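Local coordinates for YceI-like domain protein (Burkholderia cenocepacia BC7, PDB 5IXH) that binds a long polyprenyl diphosphate in its lipocalin beta barrel and probably captures antibiotics outside the cell, at residues K10-S15 with P21-F26; V33-A38 with N92-T97; T114-Q117 with Q122-D125. One frame throughout, in Å; residues are numbered along the deposited sequence.

Contact 1: residues K10-S15 with P21-F26. With OTP ((2E,6E,10E,14E,18E,22E,26E)-3,7,11,15,19,23,27,31-octamethyldotriaconta-2,6,10,14,18,22,26,30-octaenyl trihydrogen diphosphate), chain C.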
loop_
_atom_site.group_PDB
_atom_site.type_symbol
_atom_site.label_atom_id
_atom_site.label_comp_id
_atom_site.label_asym_id
_atom_site.label_seq_id
_atom_site.Cartn_x
_atom_site.Cartn_y
_atom_site.Cartn_z
ATOM N N LYS A 10 1.553 9.715 -1.877
ATOM C CA LYS A 10 1.660 9.224 -0.517
ATOM C C LYS A 10 1.145 7.816 -0.442
ATOM O O LYS A 10 0.120 7.477 -1.042
ATOM C CB LYS A 10 0.829 10.102 0.425
ATOM C CG LYS A 10 1.094 9.861 1.910
ATOM C CD LYS A 10 -0.079 10.314 2.771
ATOM C CE LYS A 10 0.321 10.465 4.230
ATOM N NZ LYS A 10 -0.862 10.637 5.125
ATOM N N VAL A 11 1.866 6.976 0.287
ATOM C CA VAL A 11 1.397 5.647 0.630
ATOM C C VAL A 11 1.588 5.503 2.134
ATOM O O VAL A 11 2.683 5.724 2.647
ATOM C CB VAL A 11 2.186 4.554 -0.084
ATOM C CG1 VAL A 11 1.661 3.163 0.309
ATOM C CG2 VAL A 11 2.075 4.723 -1.594
ATOM N N SER A 12 0.511 5.143 2.819
ATOM C CA SER A 12 0.530 5.031 4.268
ATOM C C SER A 12 -0.201 3.784 4.720
ATOM O O SER A 12 -0.893 3.135 3.934
ATOM C CB SER A 12 -0.071 6.276 4.927
ATOM O OG SER A 12 -1.447 6.401 4.668
ATOM N N ALA A 13 -0.004 3.436 5.985
ATOM C CA ALA A 13 -0.672 2.298 6.592
ATOM C C ALA A 13 -1.183 2.723 7.960
ATOM O O ALA A 13 -0.465 3.352 8.737
ATOM C CB ALA A 13 0.248 1.126 6.713
ATOM N N VAL A 14 -2.462 2.432 8.189
ATOM C CA VAL A 14 -3.115 2.777 9.439
ATOM C C VAL A 14 -3.408 1.500 10.201
ATOM O O VAL A 14 -4.105 0.615 9.685
ATOM C CB VAL A 14 -4.434 3.505 9.195
ATOM C CG1 VAL A 14 -5.044 3.902 10.512
ATOM C CG2 VAL A 14 -4.216 4.730 8.310
ATOM N N SER A 15 -2.899 1.420 11.414
ATOM C CA SER A 15 -3.087 0.265 12.277
ATOM C C SER A 15 -3.874 0.701 13.494
ATOM O O SER A 15 -4.097 1.903 13.695
ATOM C CB SER A 15 -1.739 -0.309 12.719
ATOM O OG SER A 15 -0.984 0.632 13.471
ATOM N N PRO A 21 -6.521 5.727 14.769
ATOM C CA PRO A 21 -5.304 5.419 14.010
ATOM C C PRO A 21 -3.958 5.630 14.689
ATOM O O PRO A 21 -3.749 6.597 15.422
ATOM C CB PRO A 21 -5.394 6.400 12.841
ATOM C CG PRO A 21 -6.830 6.532 12.602
ATOM C CD PRO A 21 -7.407 6.607 13.985
ATOM N N THR A 22 -3.048 4.699 14.426
ATOM C CA THR A 22 -1.642 5.037 14.343
ATOM C C THR A 22 -1.324 4.884 12.872
ATOM O O THR A 22 -1.555 3.823 12.284
ATOM C CB THR A 22 -0.726 4.127 15.160
ATOM O OG1 THR A 22 -1.136 4.129 16.532
ATOM C CG2 THR A 22 0.704 4.637 15.073
ATOM N N GLU A 23 -0.833 5.960 12.274
ATOM C CA GLU A 23 -0.528 5.980 10.858
ATOM C C GLU A 23 0.970 6.127 10.675
ATOM O O GLU A 23 1.633 6.853 11.430
ATOM C CB GLU A 23 -1.259 7.142 10.192
ATOM C CG GLU A 23 -1.052 7.236 8.700
ATOM C CD GLU A 23 -2.039 8.178 8.036
ATOM O OE1 GLU A 23 -2.694 8.952 8.761
ATOM O OE2 GLU A 23 -2.162 8.135 6.794
ATOM N N GLY A 24 1.500 5.404 9.698
ATOM C CA GLY A 24 2.867 5.571 9.264
ATOM C C GLY A 24 2.855 5.752 7.760
ATOM O O GLY A 24 1.919 5.314 7.069
ATOM N N ALA A 25 3.869 6.416 7.227
ATOM C CA ALA A 25 3.976 6.640 5.787
ATOM C C ALA A 25 5.287 6.130 5.246
ATOM O O ALA A 25 6.325 6.229 5.921
ATOM C CB ALA A 25 3.844 8.110 5.480
ATOM N N PHE A 26 5.263 5.563 4.050
ATOM C CA PHE A 26 6.475 5.123 3.393
ATOM C C PHE A 26 7.072 6.299 2.651
ATOM O O PHE A 26 6.433 6.885 1.773
ATOM C CB PHE A 26 6.180 3.981 2.446
ATOM C CG PHE A 26 5.691 2.754 3.131
ATOM C CD1 PHE A 26 6.592 1.843 3.681
ATOM C CD2 PHE A 26 4.334 2.481 3.232
ATOM C CE1 PHE A 26 6.153 0.701 4.324
ATOM C CE2 PHE A 26 3.891 1.335 3.867
ATOM C CZ PHE A 26 4.787 0.441 4.409
HETATM O O7 OTP C . 0.913 1.021 24.639
HETATM P P2 OTP C . 1.265 -0.072 23.650
HETATM O O5 OTP C . 2.169 -1.088 24.313
HETATM O O6 OTP C . 0.003 -0.755 23.170
HETATM O O4 OTP C . 2.014 0.560 22.402
HETATM P P1 OTP C . 2.812 -0.276 21.311
HETATM O O2 OTP C . 4.222 -0.534 21.791
HETATM O O3 OTP C . 2.112 -1.592 21.046
HETATM O O1 OTP C . 2.862 0.599 19.986
HETATM C C40 OTP C . 2.424 0.096 18.734
HETATM C C39 OTP C . 2.973 1.111 17.737
HETATM C C37 OTP C . 2.746 1.064 16.392
HETATM C C38 OTP C . 3.395 2.182 15.577
HETATM C C36 OTP C . 1.908 -0.032 15.694
HETATM C C35 OTP C . 2.705 -0.557 14.483
HETATM C C34 OTP C . 1.784 -1.034 13.344
HETATM C C32 OTP C . 2.306 -1.172 12.078
HETATM C C33 OTP C . 3.778 -0.857 11.787
HETATM C C31 OTP C . 1.404 -1.653 10.927
HETATM C C30 OTP C . 2.104 -2.801 10.170
HETATM C C29 OTP C . 2.059 -2.395 8.693
HETATM C C27 OTP C . 1.539 -3.210 7.718
HETATM C C28 OTP C . 0.965 -4.607 7.964
HETATM C C26 OTP C . 1.547 -2.635 6.300
HETATM C C25 OTP C . 2.015 -3.676 5.276
HETATM C C24 OTP C . 1.880 -2.834 4.002
HETATM C C22 OTP C . 2.949 -2.555 3.196
HETATM C C23 OTP C . 4.365 -3.077 3.458
HETATM C C21 OTP C . 2.663 -1.692 1.968
HETATM C C20 OTP C . 2.460 -2.681 0.820
HETATM C C19 OTP C . 1.665 -1.919 -0.245
HETATM C C17 OTP C . 2.047 -1.920 -1.570
HETATM C C18 OTP C . 3.285 -2.696 -2.023
HETATM C C16 OTP C . 1.242 -1.164 -2.641
HETATM C C15 OTP C . 0.111 -0.306 -2.043
HETATM C C14 OTP C . -0.835 0.085 -3.189
HETATM C C12 OTP C . -1.821 -0.783 -3.604
HETATM C C13 OTP C . -2.058 -2.151 -2.956
HETATM C C11 OTP C . -2.766 -0.397 -4.752
HETATM C C10 OTP C . -2.132 0.616 -5.714
HETATM C C9 OTP C . -3.072 0.622 -6.930
HETATM C C7 OTP C . -2.706 1.205 -8.115
HETATM C C8 OTP C . -1.341 1.877 -8.273
HETATM C C6 OTP C . -3.717 1.147 -9.277
HETATM C C5 OTP C . -3.824 2.509 -9.966
HETATM C C4 OTP C . -5.199 2.492 -10.660
HETATM C C2 OTP C . -5.389 2.362 -12.016
HETATM C C3 OTP C . -6.832 2.366 -12.522
HETATM C C1 OTP C . -4.242 2.222 -13.020
HETATM O O HOH W 1 4.295 8.556 1.483
#
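Phe26 meets Val11 along one side of its ring. The backbone O of Val11 lies at the ring edge, near the ring plane, and Val11 CG1 stands 4.0 Å from Phe26 CD2. OTP approaches the far end of the same ring obliquely, its methyl C23 3.7 Å from Phe26 CZ. Phe54 meets this ring too, with the planes inclined at about 40°. The other flat group is the carboxylate of Glu23. Ser12 OG donates to Glu23 OE2 at 2.8 Å, on the anti lone pair of that oxygen, away from OE1. Lys155 of strand 151-160 is the stronger salt-bridge partner of OE2 and also bonds to Ser12 OG. Lys10 NZ adds a weak salt bridge, with NZ and Glu23 OE2 3.3 Å apart. Lys10 and Glu23 reach for each other from the two strands. Glu23 is extended, with CG anti to the backbone N (chi1 -178°), and this carries the carboxylate across to Ser12 and Lys10 of strand 10-15.

The two strands form an antiparallel beta hairpin in the wall of the YceI-like lipocalin barrel. Ala13 with Gly24 and Ser15 with Thr22 are hydrogen-bonded pairs. Ser12 with Ala25 and Val14 with Glu23 are non-hydrogen-bonded pairs. Their side chains point to the face away from OTP. Ala13, Ser15 and Thr22 face the ligand chain. Ser15 OG is 3.2 Å from OTP C34, and Thr22 CG2 is 3.7 Å from OTP C38. Phe26 N continues the ladder with a bond to Val11 O. Water 1 accepts from Val11 N and probably donates to Phe26 O. At the other end Val14 and Pro21 run alongside each other. The 3.4 Å from Val14 CG1 to Pro21 CB is shorter than usual, but doubtful because the proline is poorly ordered.

Contact 2: residues V33-A38 with N92-T97. With OTP ((2E,6E,10E,14E,18E,22E,26E)-3,7,11,15,19,23,27,31-octamethyldotriaconta-2,6,10,14,18,22,26,30-octaenyl trihydrogen diphosphate), chain C.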
loop_
_atom_site.group_PDB
_atom_site.type_symbol
_atom_site.label_atom_id
_atom_site.label_comp_id
_atom_site.label_asym_id
_atom_site.label_seq_id
_atom_site.Cartn_x
_atom_site.Cartn_y
_atom_site.Cartn_z
ATOM N N VAL A 33 2.134 3.815 -13.803
ATOM C CA VAL A 33 0.739 3.656 -14.161
ATOM C C VAL A 33 0.541 3.937 -15.636
ATOM O O VAL A 33 1.107 4.879 -16.186
ATOM C CB VAL A 33 -0.161 4.601 -13.342
ATOM C CG1 VAL A 33 -1.609 4.420 -13.729
ATOM C CG2 VAL A 33 0.017 4.362 -11.858
ATOM N N LYS A 34 -0.263 3.111 -16.276
ATOM C CA LYS A 34 -0.690 3.345 -17.637
ATOM C C LYS A 34 -2.204 3.231 -17.620
ATOM O O LYS A 34 -2.726 2.146 -17.421
ATOM C CB LYS A 34 -0.075 2.300 -18.571
ATOM C CG LYS A 34 1.410 2.060 -18.333
ATOM C CD LYS A 34 1.941 0.921 -19.189
ATOM C CE LYS A 34 3.375 0.567 -18.815
ATOM N NZ LYS A 34 3.874 -0.623 -19.560
ATOM N N PHE A 35 -2.913 4.346 -17.795
ATOM C CA PHE A 35 -4.363 4.347 -17.657
ATOM C C PHE A 35 -5.071 5.380 -18.506
ATOM O O PHE A 35 -4.760 6.572 -18.418
ATOM C CB PHE A 35 -4.775 4.578 -16.202
ATOM C CG PHE A 35 -6.250 4.409 -15.974
ATOM C CD1 PHE A 35 -6.801 3.145 -15.972
ATOM C CD2 PHE A 35 -7.082 5.496 -15.801
ATOM C CE1 PHE A 35 -8.165 2.967 -15.786
ATOM C CE2 PHE A 35 -8.439 5.326 -15.610
ATOM C CZ PHE A 35 -8.974 4.051 -15.599
ATOM N N ASP A 36 -6.027 4.910 -19.302
ATOM C CA ASP A 36 -6.863 5.740 -20.139
ATOM C C ASP A 36 -8.274 5.269 -19.861
ATOM O O ASP A 36 -8.598 4.124 -20.157
ATOM C CB ASP A 36 -6.520 5.479 -21.602
ATOM C CG ASP A 36 -7.363 6.290 -22.562
ATOM O OD1 ASP A 36 -8.371 6.888 -22.136
ATOM O OD2 ASP A 36 -7.007 6.318 -23.755
ATOM N N PRO A 37 -9.139 6.134 -19.301
ATOM C CA PRO A 37 -10.486 5.677 -18.953
ATOM C C PRO A 37 -11.318 5.234 -20.167
ATOM O O PRO A 37 -12.327 4.540 -20.000
ATOM C CB PRO A 37 -11.131 6.918 -18.315
ATOM C CG PRO A 37 -10.030 7.857 -18.040
ATOM C CD PRO A 37 -8.943 7.562 -19.005
ATOM N N ALA A 38 -10.899 5.609 -21.371
ATOM C CA ALA A 38 -11.594 5.163 -22.582
ATOM C C ALA A 38 -11.290 3.699 -22.899
ATOM O O ALA A 38 -12.012 3.070 -23.679
ATOM C CB ALA A 38 -11.220 6.053 -23.768
ATOM N N ASN A 92 -16.152 6.905 -12.142
ATOM C CA ASN A 92 -14.717 7.079 -11.950
ATOM C C ASN A 92 -14.073 6.163 -10.929
ATOM O O ASN A 92 -12.943 6.432 -10.499
ATOM C CB ASN A 92 -14.426 8.538 -11.603
ATOM C CG ASN A 92 -14.921 9.476 -12.673
ATOM O OD1 ASN A 92 -14.583 9.307 -13.845
ATOM N ND2 ASN A 92 -15.789 10.401 -12.302
ATOM N N LYS A 93 -14.744 5.080 -10.576
ATOM C CA LYS A 93 -14.204 4.063 -9.688
ATOM C C LYS A 93 -13.851 2.805 -10.481
ATOM O O LYS A 93 -14.574 2.430 -11.403
ATOM C CB LYS A 93 -15.257 3.697 -8.643
ATOM C CG LYS A 93 -14.640 3.093 -7.389
ATOM C CD LYS A 93 -15.631 2.995 -6.232
ATOM C CE LYS A 93 -14.895 2.780 -4.910
ATOM N NZ LYS A 93 -15.794 2.415 -3.774
ATOM N N TYR A 94 -12.752 2.172 -10.101
ATOM C CA TYR A 94 -12.236 0.999 -10.788
ATOM C C TYR A 94 -11.754 0.010 -9.763
ATOM O O TYR A 94 -11.002 0.377 -8.865
ATOM C CB TYR A 94 -11.065 1.386 -11.684
ATOM C CG TYR A 94 -11.498 2.347 -12.732
ATOM C CD1 TYR A 94 -11.495 3.720 -12.521
ATOM C CD2 TYR A 94 -12.013 1.893 -13.937
ATOM C CE1 TYR A 94 -11.957 4.568 -13.468
ATOM C CE2 TYR A 94 -12.460 2.731 -14.878
ATOM C CZ TYR A 94 -12.440 4.084 -14.657
ATOM O OH TYR A 94 -12.912 4.944 -15.619
ATOM N N ASN A 95 -12.128 -1.250 -9.900
ATOM C CA ASN A 95 -11.577 -2.297 -9.057
ATOM C C ASN A 95 -10.317 -2.822 -9.719
ATOM O O ASN A 95 -10.356 -3.353 -10.828
ATOM C CB ASN A 95 -12.614 -3.392 -8.834
ATOM C CG ASN A 95 -13.693 -2.978 -7.888
ATOM O OD1 ASN A 95 -13.412 -2.460 -6.794
ATOM N ND2 ASN A 95 -14.934 -3.205 -8.277
ATOM N N VAL A 96 -9.178 -2.607 -9.080
ATOM C CA VAL A 96 -7.882 -2.959 -9.626
ATOM C C VAL A 96 -7.423 -4.200 -8.892
ATOM O O VAL A 96 -7.263 -4.196 -7.647
ATOM C CB VAL A 96 -6.874 -1.815 -9.463
ATOM C CG1 VAL A 96 -5.539 -2.208 -10.036
ATOM C CG2 VAL A 96 -7.382 -0.556 -10.173
ATOM N N THR A 97 -7.178 -5.255 -9.645
ATOM C CA THR A 97 -6.764 -6.529 -9.077
ATOM C C THR A 97 -5.324 -6.771 -9.443
ATOM O O THR A 97 -4.886 -6.449 -10.556
ATOM C CB THR A 97 -7.696 -7.657 -9.563
ATOM O OG1 THR A 97 -9.011 -7.385 -9.034
ATOM C CG2 THR A 97 -7.274 -9.007 -9.092
HETATM O O7 OTP C . 0.913 1.021 24.639
HETATM P P2 OTP C . 1.265 -0.072 23.650
HETATM O O5 OTP C . 2.169 -1.088 24.313
HETATM O O6 OTP C . 0.003 -0.755 23.170
HETATM O O4 OTP C . 2.014 0.560 22.402
HETATM P P1 OTP C . 2.812 -0.276 21.311
HETATM O O2 OTP C . 4.222 -0.534 21.791
HETATM O O3 OTP C . 2.112 -1.592 21.046
HETATM O O1 OTP C . 2.862 0.599 19.986
HETATM C C40 OTP C . 2.424 0.096 18.734
HETATM C C39 OTP C . 2.973 1.111 17.737
HETATM C C37 OTP C . 2.746 1.064 16.392
HETATM C C38 OTP C . 3.395 2.182 15.577
HETATM C C36 OTP C . 1.908 -0.032 15.694
HETATM C C35 OTP C . 2.705 -0.557 14.483
HETATM C C34 OTP C . 1.784 -1.034 13.344
HETATM C C32 OTP C . 2.306 -1.172 12.078
HETATM C C33 OTP C . 3.778 -0.857 11.787
HETATM C C31 OTP C . 1.404 -1.653 10.927
HETATM C C30 OTP C . 2.104 -2.801 10.170
HETATM C C29 OTP C . 2.059 -2.395 8.693
HETATM C C27 OTP C . 1.539 -3.210 7.718
HETATM C C28 OTP C . 0.965 -4.607 7.964
HETATM C C26 OTP C . 1.547 -2.635 6.300
HETATM C C25 OTP C . 2.015 -3.676 5.276
HETATM C C24 OTP C . 1.880 -2.834 4.002
HETATM C C22 OTP C . 2.949 -2.555 3.196
HETATM C C23 OTP C . 4.365 -3.077 3.458
HETATM C C21 OTP C . 2.663 -1.692 1.968
HETATM C C20 OTP C . 2.460 -2.681 0.820
HETATM C C19 OTP C . 1.665 -1.919 -0.245
HETATM C C17 OTP C . 2.047 -1.920 -1.570
HETATM C C18 OTP C . 3.285 -2.696 -2.023
HETATM C C16 OTP C . 1.242 -1.164 -2.641
HETATM C C15 OTP C . 0.111 -0.306 -2.043
HETATM C C14 OTP C . -0.835 0.085 -3.189
HETATM C C12 OTP C . -1.821 -0.783 -3.604
HETATM C C13 OTP C . -2.058 -2.151 -2.956
HETATM C C11 OTP C . -2.766 -0.397 -4.752
HETATM C C10 OTP C . -2.132 0.616 -5.714
HETATM C C9 OTP C . -3.072 0.622 -6.930
HETATM C C7 OTP C . -2.706 1.205 -8.115
HETATM C C8 OTP C . -1.341 1.877 -8.273
HETATM C C6 OTP C . -3.717 1.147 -9.277
HETATM C C5 OTP C . -3.824 2.509 -9.966
HETATM C C4 OTP C . -5.199 2.492 -10.660
HETATM C C2 OTP C . -5.389 2.362 -12.016
HETATM C C3 OTP C . -6.832 2.366 -12.522
HETATM C C1 OTP C . -4.242 2.222 -13.020
HETATM O O HOH W 2 -13.830 2.927 -18.045
#
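Phe35 and Tyr94 make a T-shaped (edge-to-face) aromatic pair. The edge of Phe35 points at the face of Tyr94. The ring centroids are 4.9 Å apart and the planes stand at 75°. Phe35 CZ sits over the centre of the tyrosine ring, 3.6 Å from Tyr94 CZ. Both side chains leave the backbone toward the opposite segment. Phe35 has CG anti to the backbone N (chi1 -172°), which sends its CZ onto the tyrosine face.

Apolar packing on the ligand follows. One face of Phe35 is covered by the terminal methyl C3 of OTP, which lies offset toward the rim of the ring and 3.5 Å from Phe35 CD1. Val33 CG1 touches the other terminal methyl, OTP C1, also at 3.5 Å. From 92-97, Val96 CG2 reaches OTP C4 at 3.8 Å. Val33, Phe35 and Val96 thus line the end of the lipocalin-like barrel pocket that holds the tail of the polyprenyl chain. The segments are not paired as strands here. They come from strands 22-34 and 93-102, and the aromatic pair bridges them where the first strand has ended. Ala40 and Val115 also pack on Tyr94. Pro37 CB makes a van der Waals contact with Tyr94 OH.

Polar links are indirect. Water 2 lies in the plane of the Tyr94 ring at its edge. It donates to Pro37 O at 2.9 Å and bonds to Tyr94 OH at 3.3 Å. Within 33-38, Ala38 N donates to Asp36 OD1, an Asx turn, meeting the oxygen from above the carboxylate plane.

Contact 3: residues T114-Q117 with Q122-D125. With OTP ((2E,6E,10E,14E,18E,22E,26E)-3,7,11,15,19,23,27,31-octamethyldotriaconta-2,6,10,14,18,22,26,30-octaenyl trihydrogen diphosphate), chain C.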
loop_
_atom_site.group_PDB
_atom_site.type_symbol
_atom_site.label_atom_id
_atom_site.label_comp_id
_atom_site.label_asym_id
_atom_site.label_seq_id
_atom_site.Cartn_x
_atom_site.Cartn_y
_atom_site.Cartn_z
ATOM N N THR A 114 -10.346 5.335 -7.058
ATOM C CA THR A 114 -11.034 6.448 -7.702
ATOM C C THR A 114 -10.021 7.235 -8.500
ATOM O O THR A 114 -8.933 7.555 -7.989
ATOM C CB THR A 114 -11.689 7.331 -6.664
ATOM O OG1 THR A 114 -12.609 6.558 -5.893
ATOM C CG2 THR A 114 -12.424 8.477 -7.332
ATOM N N VAL A 115 -10.350 7.563 -9.743
ATOM C CA VAL A 115 -9.426 8.228 -10.646
ATOM C C VAL A 115 -9.966 9.575 -11.036
ATOM O O VAL A 115 -11.140 9.691 -11.349
ATOM C CB VAL A 115 -9.167 7.376 -11.916
ATOM C CG1 VAL A 115 -8.184 8.063 -12.864
ATOM C CG2 VAL A 115 -8.659 5.996 -11.543
ATOM N N ALA A 116 -9.129 10.607 -11.024
ATOM C CA ALA A 116 -9.523 11.916 -11.498
ATOM C C ALA A 116 -8.474 12.484 -12.442
ATOM O O ALA A 116 -7.285 12.250 -12.257
ATOM C CB ALA A 116 -9.752 12.873 -10.340
ATOM N N GLN A 117 -8.885 13.219 -13.451
ATOM C CA GLN A 117 -7.948 13.917 -14.312
ATOM C C GLN A 117 -8.229 15.390 -14.257
ATOM O O GLN A 117 -9.375 15.810 -14.325
ATOM C CB GLN A 117 -8.063 13.435 -15.757
ATOM C CG GLN A 117 -7.074 14.129 -16.682
ATOM C CD GLN A 117 -6.898 13.406 -17.999
ATOM O OE1 GLN A 117 -7.615 12.452 -18.299
ATOM N NE2 GLN A 117 -5.940 13.862 -18.797
ATOM N N GLN A 122 -3.160 13.129 -13.453
ATOM C CA GLN A 122 -4.107 12.086 -13.094
ATOM C C GLN A 122 -3.863 11.697 -11.649
ATOM O O GLN A 122 -2.715 11.464 -11.252
ATOM C CB GLN A 122 -3.878 10.820 -13.916
ATOM C CG GLN A 122 -4.730 10.623 -15.126
ATOM C CD GLN A 122 -4.423 9.290 -15.780
ATOM O OE1 GLN A 122 -3.337 8.730 -15.592
ATOM N NE2 GLN A 122 -5.371 8.764 -16.524
ATOM N N THR A 123 -4.916 11.535 -10.861
ATOM C CA THR A 123 -4.789 11.103 -9.478
ATOM C C THR A 123 -5.537 9.808 -9.232
ATOM O O THR A 123 -6.636 9.607 -9.783
ATOM C CB THR A 123 -5.281 12.157 -8.506
ATOM O OG1 THR A 123 -6.676 12.346 -8.691
ATOM C CG2 THR A 123 -4.557 13.473 -8.739
ATOM N N PHE A 124 -4.955 8.956 -8.409
ATOM C CA PHE A 124 -5.456 7.619 -8.128
ATOM C C PHE A 124 -5.497 7.493 -6.634
ATOM O O PHE A 124 -4.426 7.547 -5.966
ATOM C CB PHE A 124 -4.518 6.551 -8.688
ATOM C CG PHE A 124 -4.276 6.676 -10.139
ATOM C CD1 PHE A 124 -3.322 7.534 -10.641
ATOM C CD2 PHE A 124 -5.053 5.971 -11.046
ATOM C CE1 PHE A 124 -3.126 7.662 -11.987
ATOM C CE2 PHE A 124 -4.867 6.102 -12.393
ATOM C CZ PHE A 124 -3.911 6.952 -12.877
ATOM N N ASP A 125 -6.679 7.340 -6.069
ATOM C CA ASP A 125 -6.867 7.290 -4.618
ATOM C C ASP A 125 -7.577 6.017 -4.209
ATOM O O ASP A 125 -8.529 5.593 -4.854
ATOM C CB ASP A 125 -7.749 8.455 -4.155
ATOM C CG ASP A 125 -7.019 9.778 -4.143
ATOM O OD1 ASP A 125 -6.138 9.954 -3.272
ATOM O OD2 ASP A 125 -7.317 10.637 -4.987
HETATM O O7 OTP C . 0.913 1.021 24.639
HETATM P P2 OTP C . 1.265 -0.072 23.650
HETATM O O5 OTP C . 2.169 -1.088 24.313
HETATM O O6 OTP C . 0.003 -0.755 23.170
HETATM O O4 OTP C . 2.014 0.560 22.402
HETATM P P1 OTP C . 2.812 -0.276 21.311
HETATM O O2 OTP C . 4.222 -0.534 21.791
HETATM O O3 OTP C . 2.112 -1.592 21.046
HETATM O O1 OTP C . 2.862 0.599 19.986
HETATM C C40 OTP C . 2.424 0.096 18.734
HETATM C C39 OTP C . 2.973 1.111 17.737
HETATM C C37 OTP C . 2.746 1.064 16.392
HETATM C C38 OTP C . 3.395 2.182 15.577
HETATM C C36 OTP C . 1.908 -0.032 15.694
HETATM C C35 OTP C . 2.705 -0.557 14.483
HETATM C C34 OTP C . 1.784 -1.034 13.344
HETATM C C32 OTP C . 2.306 -1.172 12.078
HETATM C C33 OTP C . 3.778 -0.857 11.787
HETATM C C31 OTP C . 1.404 -1.653 10.927
HETATM C C30 OTP C . 2.104 -2.801 10.170
HETATM C C29 OTP C . 2.059 -2.395 8.693
HETATM C C27 OTP C . 1.539 -3.210 7.718
HETATM C C28 OTP C . 0.965 -4.607 7.964
HETATM C C26 OTP C . 1.547 -2.635 6.300
HETATM C C25 OTP C . 2.015 -3.676 5.276
HETATM C C24 OTP C . 1.880 -2.834 4.002
HETATM C C22 OTP C . 2.949 -2.555 3.196
HETATM C C23 OTP C . 4.365 -3.077 3.458
HETATM C C21 OTP C . 2.663 -1.692 1.968
HETATM C C20 OTP C . 2.460 -2.681 0.820
HETATM C C19 OTP C . 1.665 -1.919 -0.245
HETATM C C17 OTP C . 2.047 -1.920 -1.570
HETATM C C18 OTP C . 3.285 -2.696 -2.023
HETATM C C16 OTP C . 1.242 -1.164 -2.641
HETATM C C15 OTP C . 0.111 -0.306 -2.043
HETATM C C14 OTP C . -0.835 0.085 -3.189
HETATM C C12 OTP C . -1.821 -0.783 -3.604
HETATM C C13 OTP C . -2.058 -2.151 -2.956
HETATM C C11 OTP C . -2.766 -0.397 -4.752
HETATM C C10 OTP C . -2.132 0.616 -5.714
HETATM C C9 OTP C . -3.072 0.622 -6.930
HETATM C C7 OTP C . -2.706 1.205 -8.115
HETATM C C8 OTP C . -1.341 1.877 -8.273
HETATM C C6 OTP C . -3.717 1.147 -9.277
HETATM C C5 OTP C . -3.824 2.509 -9.966
HETATM C C4 OTP C . -5.199 2.492 -10.660
HETATM C C2 OTP C . -5.389 2.362 -12.016
HETATM C C3 OTP C . -6.832 2.366 -12.522
HETATM C C1 OTP C . -4.242 2.222 -13.020
HETATM O O HOH W 3 -8.507 10.371 -7.473
HETATM O O HOH W 4 -11.693 4.432 -4.122
HETATM O O HOH W 5 -6.309 14.906 -10.969
HETATM O O HOH W 6 -7.970 9.785 -16.326
#
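Val115 and Phe124 carry the apolar part of this contact. They project together into the barrel. Val115 CG2 is 3.6 Å from Phe124 CD2, and Val115 CG1 packs on Phe124 CE2. Phe124 has CG anti to its carbonyl carbon (chi1 -57°), and in this position the ring reaches the ligand as well. Its CD2 is 3.5 Å from OTP C4. The valine methyl CG2 and the polyprenyl tail approach CD2 obliquely from opposite sides of the ring plane.

Backbone bonds make a regular antiparallel ladder. Thr114 with Asp125 and Ala116 with Thr123 are hydrogen-bonded pairs, with two bonds each. Val115 with Phe124 and Gln117 with Gln122 are the non-hydrogen-bonded pairs between and beyond them. CA-H...O contacts run alongside, the shortest from Val115 CA to Thr123 O at 3.2 Å.

Water links the polar side chains. Water 3 sits within hydrogen-bonding distance of Asp125 OD2 (2.8 Å), Thr114 O and Thr123 OG1, with more acceptors in reach than it has protons. It ties together three residues on the outward face. Thr123 OG1 stands between the backbone N and the carbonyl carbon (chi1 65°), which also sets it 3.5 Å from Ala116 CB. Water 6 accepts from Gln122 NE2 at 2.8 Å and donates weakly to Gln117 OE1. The amide NE2 of Gln122 also bonds to Phe35 O.

The hairpin joins strands 105-118 and 121-131 of the barrel. On one side Val115 pairs by backbone with Asn92, next to strand 93-102. On the other, the backbones of Gln122 and Phe124 hydrogen-bond to those of Ala160 and Leu158 in strand 151-160, where Asp125 OD1 also reaches His157 ND1.

Overall arrangement
All three contacts belong to one curled antiparallel sheet and all touch OTP. Contact 1 meets the middle of the ligand chain and its diphosphate side. Contacts 2 and 3 meet the far, terminal end. Contacts 1 and 2 share strand 22-34, yet their centres are about 24 Å apart and lie on opposite sides of the chain's centre. Contacts 1 and 3 have centres about 20 Å apart and do not touch. Contacts 2 and 3 do, with centres about 9 Å apart. Tyr94 CD1 lies 3.8 Å from Val115 CG2. Val33 CG1 packs on Phe124 CZ at 3.5 Å. Together contacts 2 and 3 enclose part of the pocket's tail end.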